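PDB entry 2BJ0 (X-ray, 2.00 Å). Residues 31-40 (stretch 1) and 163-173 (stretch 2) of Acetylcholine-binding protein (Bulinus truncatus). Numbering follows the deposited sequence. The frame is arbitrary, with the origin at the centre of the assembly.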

# COMPACT_ATOMS: atom_id res chain seq x y z
N PHE A 31 18.66 0.91 -20.53
CA PHE A 31 18.64 1.25 -19.12
C PHE A 31 19.45 2.49 -18.89
O PHE A 31 20.40 2.77 -19.62
N LYS A 32 19.08 3.22 -17.85
CA LYS A 32 19.85 4.34 -17.38
C LYS A 32 20.08 4.12 -15.89
O LYS A 32 19.12 4.17 -15.09
N LEU A 33 21.33 3.90 -15.50
CA LEU A 33 21.68 3.84 -14.10
C LEU A 33 21.87 5.28 -13.62
O LEU A 33 22.79 5.94 -14.06
N MET A 34 20.95 5.75 -12.77
CA MET A 34 20.88 7.15 -12.35
C MET A 34 21.68 7.48 -11.09
O MET A 34 22.24 8.57 -10.96
N ASN A 35 21.68 6.54 -10.16
CA ASN A 35 22.28 6.77 -8.88
C ASN A 35 22.47 5.41 -8.16
O ASN A 35 21.74 4.46 -8.43
N ILE A 36 23.42 5.34 -7.28
CA ILE A 36 23.61 4.19 -6.39
C ILE A 36 23.29 4.82 -5.07
O ILE A 36 24.06 5.64 -4.59
N VAL A 37 22.15 4.46 -4.46
CA VAL A 37 21.69 5.15 -3.22
C VAL A 37 22.03 4.47 -1.88
O VAL A 37 21.96 5.12 -0.83
N GLU A 38 22.38 3.19 -1.92
CA GLU A 38 22.96 2.51 -0.78
C GLU A 38 24.01 1.52 -1.27
O GLU A 38 23.82 0.88 -2.30
N ALA A 39 25.13 1.40 -0.56
CA ALA A 39 25.99 0.22 -0.72
C ALA A 39 26.44 -0.20 0.66
O ALA A 39 27.37 0.38 1.23
N ASP A 40 25.74 -1.18 1.21
CA ASP A 40 25.85 -1.49 2.62
C ASP A 40 26.84 -2.65 2.76
O ASP A 40 26.52 -3.77 2.43
N GLU A 163 25.05 7.40 -18.80
CA GLU A 163 24.91 8.75 -19.30
C GLU A 163 24.46 9.78 -18.24
O GLU A 163 25.04 10.87 -18.16
N TYR A 164 23.44 9.44 -17.45
CA TYR A 164 22.89 10.41 -16.49
C TYR A 164 23.31 10.16 -15.04
O TYR A 164 22.75 10.76 -14.11
N PHE A 165 24.29 9.29 -14.83
CA PHE A 165 24.68 8.91 -13.48
C PHE A 165 25.21 10.12 -12.68
O PHE A 165 25.99 10.92 -13.21
N ASP A 166 24.80 10.25 -11.42
CA ASP A 166 25.23 11.37 -10.58
C ASP A 166 25.15 10.91 -9.14
O ASP A 166 24.06 10.57 -8.67
N SER A 167 26.28 10.89 -8.43
CA SER A 167 26.28 10.64 -6.99
C SER A 167 27.40 11.42 -6.31
O SER A 167 28.49 11.48 -6.85
N PRO A 168 27.15 12.04 -5.15
CA PRO A 168 28.23 12.60 -4.34
C PRO A 168 29.01 11.54 -3.59
O PRO A 168 30.11 11.82 -3.12
N LYS A 169 28.48 10.31 -3.53
CA LYS A 169 29.06 9.24 -2.74
C LYS A 169 29.85 8.17 -3.53
O LYS A 169 30.76 7.54 -2.98
N PHE A 170 29.47 7.92 -4.78
CA PHE A 170 30.11 6.84 -5.55
C PHE A 170 30.56 7.26 -6.93
O PHE A 170 29.93 8.11 -7.54
N ASP A 171 31.64 6.64 -7.43
CA ASP A 171 32.10 6.79 -8.82
C ASP A 171 31.60 5.57 -9.58
O ASP A 171 31.91 4.46 -9.19
N LEU A 172 30.86 5.76 -10.66
CA LEU A 172 30.54 4.65 -11.52
C LEU A 172 31.67 4.44 -12.53
O LEU A 172 31.92 5.29 -13.37
N LEU A 173 32.32 3.29 -12.47
CA LEU A 173 33.48 3.02 -13.35
C LEU A 173 33.09 2.58 -14.74
O LEU A 173 33.65 3.07 -15.71

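The contact is a mainly apolar packing of a β-strand, residues 31-40, against a loop that leads into a second strand, residues 170-173, with a salt bridge at the Lys-32 end and a single direct backbone hydrogen bond near the middle. The two strand axes approach to 8.3 Å with 135° between their N-to-C directions, too far apart for backbone pairing, so side chains fill the space; together the stretches bury 643 Å².

The backbones come nearest at Met-34 and Phe-165, whose CA atoms lie 4.3 Å apart. Here Asp-166 N donates to Met-34 O at 3.1 Å, with an N-H...O angle of 151°. The same carbonyl receives a CA-H...O contact, Phe-165 CA to Met-34 O at 3.5 Å with 150° at the hydrogen. Two waters extend this polar seam. Water 1 donates to Leu-33 O and accepts from Tyr-164 N, both at 2.7 Å, and so links the two backbones where they do not bond directly. Water 2 lies 3.0 Å from Met-34 O and 2.7 Å from Tyr-164 O.

At one end Lys-32 points toward the loop with chi1 and chi2 both m and chi3 and chi4 both t. This carries its NZ to 2.8 Å from Glu-163 OE1, a hydrogen-bonded salt bridge. The aliphatic part of the chain is used as well: Lys-32 CD lies 3.6 Å from Tyr-164 CD2. Tyr-164, chi1 m, also points toward the first strand and is contacted by Met-34. The CA-to-CB bond of Met-34 points away, but its m, m, m rotamer brings SD back to 3.7 Å from Tyr-164 CB. The sulfur lies 5.3 Å from the centroid of the Tyr-164 ring (Met-34 SD to centroid) and 75° off the normal, an approach to the ring edge.

Phe-165, chi1 t, directs its CA-to-CB bond sideways, and its ring spans several residues of the strand. Leu-33 (t, p) brings CG to 4.0 Å from Phe-165 CD2, while Ile-36 (m, t) places CG1 3.8 Å from Phe-165 CE2. Leu-33 reaches the second strand too, with its CD2 3.8 Å from CD1 of Leu-172, itself t, p and pointing toward the first strand.

Ile-36 connects the two phenylalanines. Its CG2 lies 4.1 Å from the centroid of the Phe-170 ring and 27° off the normal, a CH-pi contact over the face. Phe-170, chi1 m, points toward the first strand and has the largest covered area of any residue here, 78 Å². Farther along, Ala-39 CB meets Phe-170 CZ at 3.8 Å. One cost is visible: Ile-36 N is buried by the contact without a polar partner, and Phe-165 CE2 lies 3.8 Å from it.

The turn before Phe-170 is braced internally. Ser-167 (chi1 t) accepts at OG from Lys-169 N and from Phe-170 N, each N-to-OG distance being 2.9 Å.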

# COMPACT_ATOMS: atom_id res chain seq x y z
CB PHE A 31 19.18 0.10 -18.25
CG PHE A 31 18.40 -1.16 -18.34
CD1 PHE A 31 17.29 -1.37 -17.52
CD2 PHE A 31 18.76 -2.16 -19.23
CE1 PHE A 31 16.55 -2.53 -17.59
CE2 PHE A 31 18.03 -3.32 -19.30
CZ PHE A 31 16.92 -3.52 -18.47
CB LYS A 32 19.10 5.67 -17.60
CG LYS A 32 18.79 6.00 -19.07
CD LYS A 32 20.04 6.56 -19.74
CE LYS A 32 19.98 6.34 -21.21
NZ LYS A 32 21.21 6.84 -21.88
CB LEU A 33 22.92 2.96 -13.83
CG LEU A 33 23.40 2.80 -12.38
CD1 LEU A 33 22.31 2.15 -11.52
CD2 LEU A 33 24.67 1.96 -12.29
CB MET A 34 19.42 7.56 -12.12
CG MET A 34 18.51 7.30 -13.31
SD MET A 34 18.95 8.28 -14.77
CE MET A 34 18.57 9.93 -14.20
CB ASN A 35 21.38 7.66 -8.06
CG ASN A 35 22.06 8.38 -6.93
OD1 ASN A 35 23.23 8.13 -6.63
ND2 ASN A 35 21.35 9.31 -6.29
CB ILE A 36 25.02 3.63 -6.42
CG1 ILE A 36 25.30 2.91 -7.75
CG2 ILE A 36 25.23 2.70 -5.25
CD1 ILE A 36 26.71 2.37 -7.84
CB VAL A 37 20.20 5.51 -3.33
CG1 VAL A 37 19.99 6.56 -4.40
CG2 VAL A 37 19.37 4.27 -3.63
CB GLU A 38 21.88 1.74 -0.03
CG GLU A 38 22.36 1.21 1.31
CD GLU A 38 21.21 0.88 2.24
OE1 GLU A 38 20.31 0.10 1.83
OE2 GLU A 38 21.19 1.41 3.39
CB ALA A 39 27.16 0.51 -1.65
CB ASP A 40 24.47 -1.87 3.17
CG ASP A 40 24.50 -2.22 4.65
OD1 ASP A 40 25.57 -2.61 5.16
OD2 ASP A 40 23.49 -2.15 5.39
CB GLU A 163 23.95 8.76 -20.50
CG GLU A 163 24.08 10.03 -21.33
CD GLU A 163 23.11 10.10 -22.49
OE1 GLU A 163 22.47 9.09 -22.84
OE2 GLU A 163 22.98 11.20 -23.07
CB TYR A 164 21.36 10.42 -16.57
CG TYR A 164 20.76 10.74 -17.91
CD1 TYR A 164 21.16 11.87 -18.63
CD2 TYR A 164 19.76 9.94 -18.45
CE1 TYR A 164 20.58 12.17 -19.87
CE2 TYR A 164 19.19 10.23 -19.68
CZ TYR A 164 19.61 11.34 -20.38
OH TYR A 164 19.03 11.64 -21.58
CB PHE A 165 25.71 7.78 -13.51
CG PHE A 165 26.07 7.26 -12.16
CD1 PHE A 165 27.09 7.87 -11.42
CD2 PHE A 165 25.36 6.21 -11.60
CE1 PHE A 165 27.40 7.42 -10.13
CE2 PHE A 165 25.68 5.74 -10.31
CZ PHE A 165 26.71 6.33 -9.59
CB ASP A 166 24.28 12.57 -10.82
CG ASP A 166 24.82 13.92 -10.31
OD1 ASP A 166 25.92 14.00 -9.69
OD2 ASP A 166 24.18 14.99 -10.52
CB SER A 167 26.47 9.14 -6.73
OG SER A 167 26.81 8.88 -5.38
CB PRO A 168 27.50 13.53 -3.37
CG PRO A 168 26.15 12.94 -3.21
CD PRO A 168 25.83 12.31 -4.54
CB LYS A 169 27.94 8.55 -1.99
CG LYS A 169 27.44 9.34 -0.79
CD LYS A 169 28.16 8.80 0.42
CE LYS A 169 28.82 9.90 1.19
NZ LYS A 169 29.38 9.30 2.44
CB PHE A 170 29.15 5.64 -5.68
CG PHE A 170 28.60 5.16 -4.37
CD1 PHE A 170 29.38 4.37 -3.52
CD2 PHE A 170 27.32 5.53 -3.95
CE1 PHE A 170 28.88 3.94 -2.28
CE2 PHE A 170 26.81 5.10 -2.72
CZ PHE A 170 27.58 4.33 -1.88
CB ASP A 171 33.65 6.72 -8.92
CG ASP A 171 34.35 7.98 -8.47
OD1 ASP A 171 33.89 9.11 -8.80
OD2 ASP A 171 35.40 7.94 -7.78
CB LEU A 172 29.24 4.93 -12.27
CG LEU A 172 28.70 3.86 -13.20
CD1 LEU A 172 28.41 2.55 -12.47
CD2 LEU A 172 27.43 4.41 -13.82
CB LEU A 173 34.44 2.01 -12.69
CG LEU A 173 34.89 2.46 -11.29
CD1 LEU A 173 35.64 1.39 -10.53
CD2 LEU A 173 35.68 3.75 -11.35
O HOH W 1 22.50 7.03 -16.56
O HOH W 2 21.19 11.24 -11.95